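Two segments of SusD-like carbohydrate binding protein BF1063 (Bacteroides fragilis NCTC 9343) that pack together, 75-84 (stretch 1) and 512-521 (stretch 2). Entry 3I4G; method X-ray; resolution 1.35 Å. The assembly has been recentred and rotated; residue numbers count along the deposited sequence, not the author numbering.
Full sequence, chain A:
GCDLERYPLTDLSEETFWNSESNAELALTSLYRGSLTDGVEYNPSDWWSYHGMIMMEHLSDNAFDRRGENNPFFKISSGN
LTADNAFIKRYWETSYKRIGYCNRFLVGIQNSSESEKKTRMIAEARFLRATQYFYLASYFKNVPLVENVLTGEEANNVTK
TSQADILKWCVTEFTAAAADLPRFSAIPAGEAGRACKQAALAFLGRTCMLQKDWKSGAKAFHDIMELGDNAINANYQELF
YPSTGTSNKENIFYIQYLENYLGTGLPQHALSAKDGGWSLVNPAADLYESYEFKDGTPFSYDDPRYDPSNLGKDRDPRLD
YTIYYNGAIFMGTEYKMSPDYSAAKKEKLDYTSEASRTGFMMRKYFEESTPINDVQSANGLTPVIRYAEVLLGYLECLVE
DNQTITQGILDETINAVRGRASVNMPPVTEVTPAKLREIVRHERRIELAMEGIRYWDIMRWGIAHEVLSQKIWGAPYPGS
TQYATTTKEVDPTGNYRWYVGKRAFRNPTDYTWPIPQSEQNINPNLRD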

# COMPACT_ATOMS: atom_id res chain seq x y z
N LYS A 75 -13.06 -2.76 -10.80
CA LYS A 75 -13.06 -3.79 -11.81
C LYS A 75 -11.67 -4.37 -12.09
O LYS A 75 -11.60 -5.43 -12.68
CB LYS A 75 -13.68 -3.29 -13.11
CG LYS A 75 -15.14 -3.04 -13.02
CD LYS A 75 -15.67 -2.68 -14.41
CE LYS A 75 -17.13 -2.35 -14.40
NZ LYS A 75 -17.66 -2.11 -15.77
N ILE A 76 -10.60 -3.72 -11.66
CA ILE A 76 -9.26 -4.25 -11.88
C ILE A 76 -9.15 -5.67 -11.35
O ILE A 76 -8.51 -6.51 -12.00
CB ILE A 76 -8.20 -3.35 -11.22
CG1 ILE A 76 -8.07 -2.07 -12.07
CG2 ILE A 76 -6.86 -4.08 -11.14
CD1 ILE A 76 -7.23 -0.99 -11.46
N SER A 77 -9.74 -5.97 -10.18
CA SER A 77 -9.63 -7.32 -9.62
C SER A 77 -10.95 -8.01 -9.35
O SER A 77 -10.97 -9.03 -8.65
CB SER A 77 -8.81 -7.27 -8.33
OG SER A 77 -9.46 -6.50 -7.37
N SER A 78 -12.05 -7.54 -9.93
CA SER A 78 -13.35 -8.19 -9.69
C SER A 78 -13.76 -9.21 -10.75
O SER A 78 -14.81 -9.84 -10.60
CB SER A 78 -14.44 -7.15 -9.60
OG SER A 78 -14.68 -6.57 -10.89
N GLY A 79 -12.97 -9.35 -11.80
CA GLY A 79 -13.29 -10.23 -12.91
C GLY A 79 -13.74 -9.48 -14.16
O GLY A 79 -14.07 -10.10 -15.15
N ASN A 80 -13.75 -8.15 -14.10
CA ASN A 80 -14.27 -7.31 -15.17
C ASN A 80 -13.24 -6.38 -15.78
O ASN A 80 -13.62 -5.41 -16.46
CB ASN A 80 -15.47 -6.52 -14.63
CG ASN A 80 -16.72 -7.39 -14.47
OD1 ASN A 80 -17.00 -8.25 -15.30
ND2 ASN A 80 -17.49 -7.12 -13.44
N LEU A 81 -11.96 -6.68 -15.62
CA LEU A 81 -10.94 -5.81 -16.22
C LEU A 81 -10.80 -6.03 -17.71
O LEU A 81 -10.60 -7.16 -18.16
CB LEU A 81 -9.58 -6.07 -15.56
CG LEU A 81 -8.40 -5.21 -16.01
CD1 LEU A 81 -8.69 -3.73 -15.88
CD2 LEU A 81 -7.19 -5.60 -15.20
N THR A 82 -10.86 -4.92 -18.45
CA THR A 82 -10.62 -4.91 -19.88
C THR A 82 -9.53 -3.89 -20.21
O THR A 82 -9.21 -3.03 -19.39
CB THR A 82 -11.91 -4.60 -20.67
OG1 THR A 82 -12.46 -3.36 -20.24
CG2 THR A 82 -12.96 -5.69 -20.46
N ALA A 83 -8.96 -3.99 -21.41
CA ALA A 83 -7.79 -3.21 -21.75
C ALA A 83 -8.01 -1.73 -21.88
O ALA A 83 -7.03 -0.98 -21.82
CB ALA A 83 -7.10 -3.78 -23.02
N ASP A 84 -9.26 -1.30 -22.03
CA ASP A 84 -9.58 0.13 -22.12
C ASP A 84 -9.81 0.78 -20.74
O ASP A 84 -10.25 1.93 -20.66
CB ASP A 84 -10.81 0.36 -23.00
CG ASP A 84 -12.04 -0.30 -22.49
OD1 ASP A 84 -11.97 -1.03 -21.46
OD2 ASP A 84 -13.12 -0.06 -23.09
N THR A 512 -2.75 -10.90 -14.25
CA THR A 512 -1.98 -10.02 -15.13
C THR A 512 -2.91 -8.95 -15.68
O THR A 512 -4.00 -9.26 -16.20
CB THR A 512 -1.38 -10.80 -16.29
OG1 THR A 512 -0.59 -11.90 -15.81
CG2 THR A 512 -0.46 -9.92 -17.12
N TRP A 513 -2.51 -7.69 -15.60
CA TRP A 513 -3.27 -6.61 -16.21
C TRP A 513 -2.90 -6.59 -17.69
O TRP A 513 -1.73 -6.73 -18.02
CB TRP A 513 -2.93 -5.26 -15.61
CG TRP A 513 -3.17 -5.07 -14.15
CD1 TRP A 513 -3.78 -5.91 -13.27
CD2 TRP A 513 -2.87 -3.88 -13.42
NE1 TRP A 513 -3.82 -5.33 -12.01
CE2 TRP A 513 -3.28 -4.07 -12.08
CE3 TRP A 513 -2.31 -2.65 -13.79
CZ2 TRP A 513 -3.10 -3.10 -11.12
CZ3 TRP A 513 -2.10 -1.73 -12.85
CH2 TRP A 513 -2.50 -1.93 -11.53
N PRO A 514 -3.89 -6.37 -18.59
CA PRO A 514 -3.57 -6.25 -20.02
C PRO A 514 -2.84 -4.94 -20.31
O PRO A 514 -2.97 -3.95 -19.58
CB PRO A 514 -4.94 -6.23 -20.67
CG PRO A 514 -5.82 -5.60 -19.63
CD PRO A 514 -5.30 -6.14 -18.30
N ILE A 515 -2.06 -4.92 -21.39
CA ILE A 515 -1.47 -3.71 -21.85
C ILE A 515 -2.61 -2.74 -22.21
O ILE A 515 -3.57 -3.15 -22.85
CB ILE A 515 -0.63 -3.99 -23.12
CG1 ILE A 515 0.53 -4.96 -22.89
CG2 ILE A 515 -0.06 -2.66 -23.68
CD1 ILE A 515 1.54 -4.51 -21.88
N PRO A 516 -2.51 -1.47 -21.82
CA PRO A 516 -3.60 -0.57 -22.15
C PRO A 516 -3.90 -0.54 -23.65
O PRO A 516 -2.99 -0.56 -24.48
CB PRO A 516 -3.10 0.79 -21.65
CG PRO A 516 -2.14 0.44 -20.54
CD PRO A 516 -1.49 -0.81 -21.00
N GLN A 517 -5.19 -0.46 -23.97
CA GLN A 517 -5.66 -0.57 -25.35
C GLN A 517 -5.01 0.47 -26.25
O GLN A 517 -4.67 0.15 -27.41
CB GLN A 517 -7.18 -0.41 -25.42
CG GLN A 517 -7.78 -0.73 -26.76
CD GLN A 517 -7.59 -2.18 -27.13
OE1 GLN A 517 -7.99 -3.07 -26.37
NE2 GLN A 517 -6.98 -2.43 -28.30
N SER A 518 -4.83 1.69 -25.76
CA SER A 518 -4.26 2.72 -26.64
C SER A 518 -2.86 2.34 -27.11
O SER A 518 -2.43 2.71 -28.23
CB SER A 518 -4.23 4.06 -25.93
OG SER A 518 -3.42 4.03 -24.79
N GLU A 519 -2.12 1.65 -26.24
CA GLU A 519 -0.73 1.29 -26.53
C GLU A 519 -0.69 0.08 -27.45
O GLU A 519 0.16 0.02 -28.34
CB GLU A 519 0.03 1.11 -25.21
CG GLU A 519 -0.08 2.34 -24.30
CD GLU A 519 0.16 3.67 -25.03
OE1 GLU A 519 1.29 3.88 -25.51
OE2 GLU A 519 -0.78 4.50 -25.17
N GLN A 520 -1.61 -0.86 -27.27
CA GLN A 520 -1.75 -1.96 -28.20
C GLN A 520 -2.08 -1.42 -29.60
O GLN A 520 -1.57 -1.94 -30.61
CB GLN A 520 -2.87 -2.91 -27.78
CG GLN A 520 -2.66 -3.59 -26.43
CD GLN A 520 -3.55 -4.79 -26.23
OE1 GLN A 520 -3.82 -5.54 -27.18
NE2 GLN A 520 -4.03 -4.99 -25.00
N ASN A 521 -2.91 -0.38 -29.66
CA ASN A 521 -3.34 0.14 -30.96
C ASN A 521 -2.20 0.80 -31.70
O ASN A 521 -2.08 0.66 -32.92
CB ASN A 521 -4.51 1.13 -30.80
CG ASN A 521 -5.81 0.45 -30.38
OD1 ASN A 521 -5.92 -0.77 -30.40
ND2 ASN A 521 -6.80 1.24 -30.00

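The smallest side chain in this contact belongs to its most covered residue: Ala83 has more surface covered by the other stretch than any other residue here, and its carbonyl makes the one hydrogen bond that crosses between the two segments. Gln517 N donates to Ala83 O at 2.9 Å, with an N-H...O angle of 152°. Gln517 is the first residue of a helix, where backbone NH groups lack an acceptor from a preceding turn, so a carbonyl from a distant part of the chain can fill the vacancy. Pro516, at the N-cap position, adds a CA-H...O contact to the same oxygen, Pro516 CA to Ala83 O at 3.5 Å.

The Ala83 methyl packs beside this bond: Ala83 CB lies 4.0 Å from Pro514 CB, 3.6 Å from Ile515 O and 3.5 Å from Gln517 OE1. The backbones are close here, with the CA atoms of Ala83 and Gln517 4.9 Å apart. Gln520 helps frame the site from within its own stretch: its NE2 donates to Ile515 O at 2.9 Å, nearly straight, and so ties the helix back to the loop that leads into it.

Toward the other end the backbones stand farther apart, with 7.7 Å between Leu81 CA and Trp513 CA, and larger side chains span the gap. Leu81 CD2 packs 3.7 Å from Pro514 CD and 3.9 Å from Trp513 CD1, while Ile76 CG2 reaches Trp513 CE2 at 3.7 Å. Both aliphatic groups approach the indole obliquely, and its NE1 is hydrogen-bonded elsewhere in the structure, which leaves its polar atom satisfied in a buried setting.

Between Ile76 and Leu81 the chain turns through Gly79, whose positive phi favours glycine. The rule is economical: one backbone bond at a helix start, a small residue beside it, and apolar bulk where the two backbones stand farther apart.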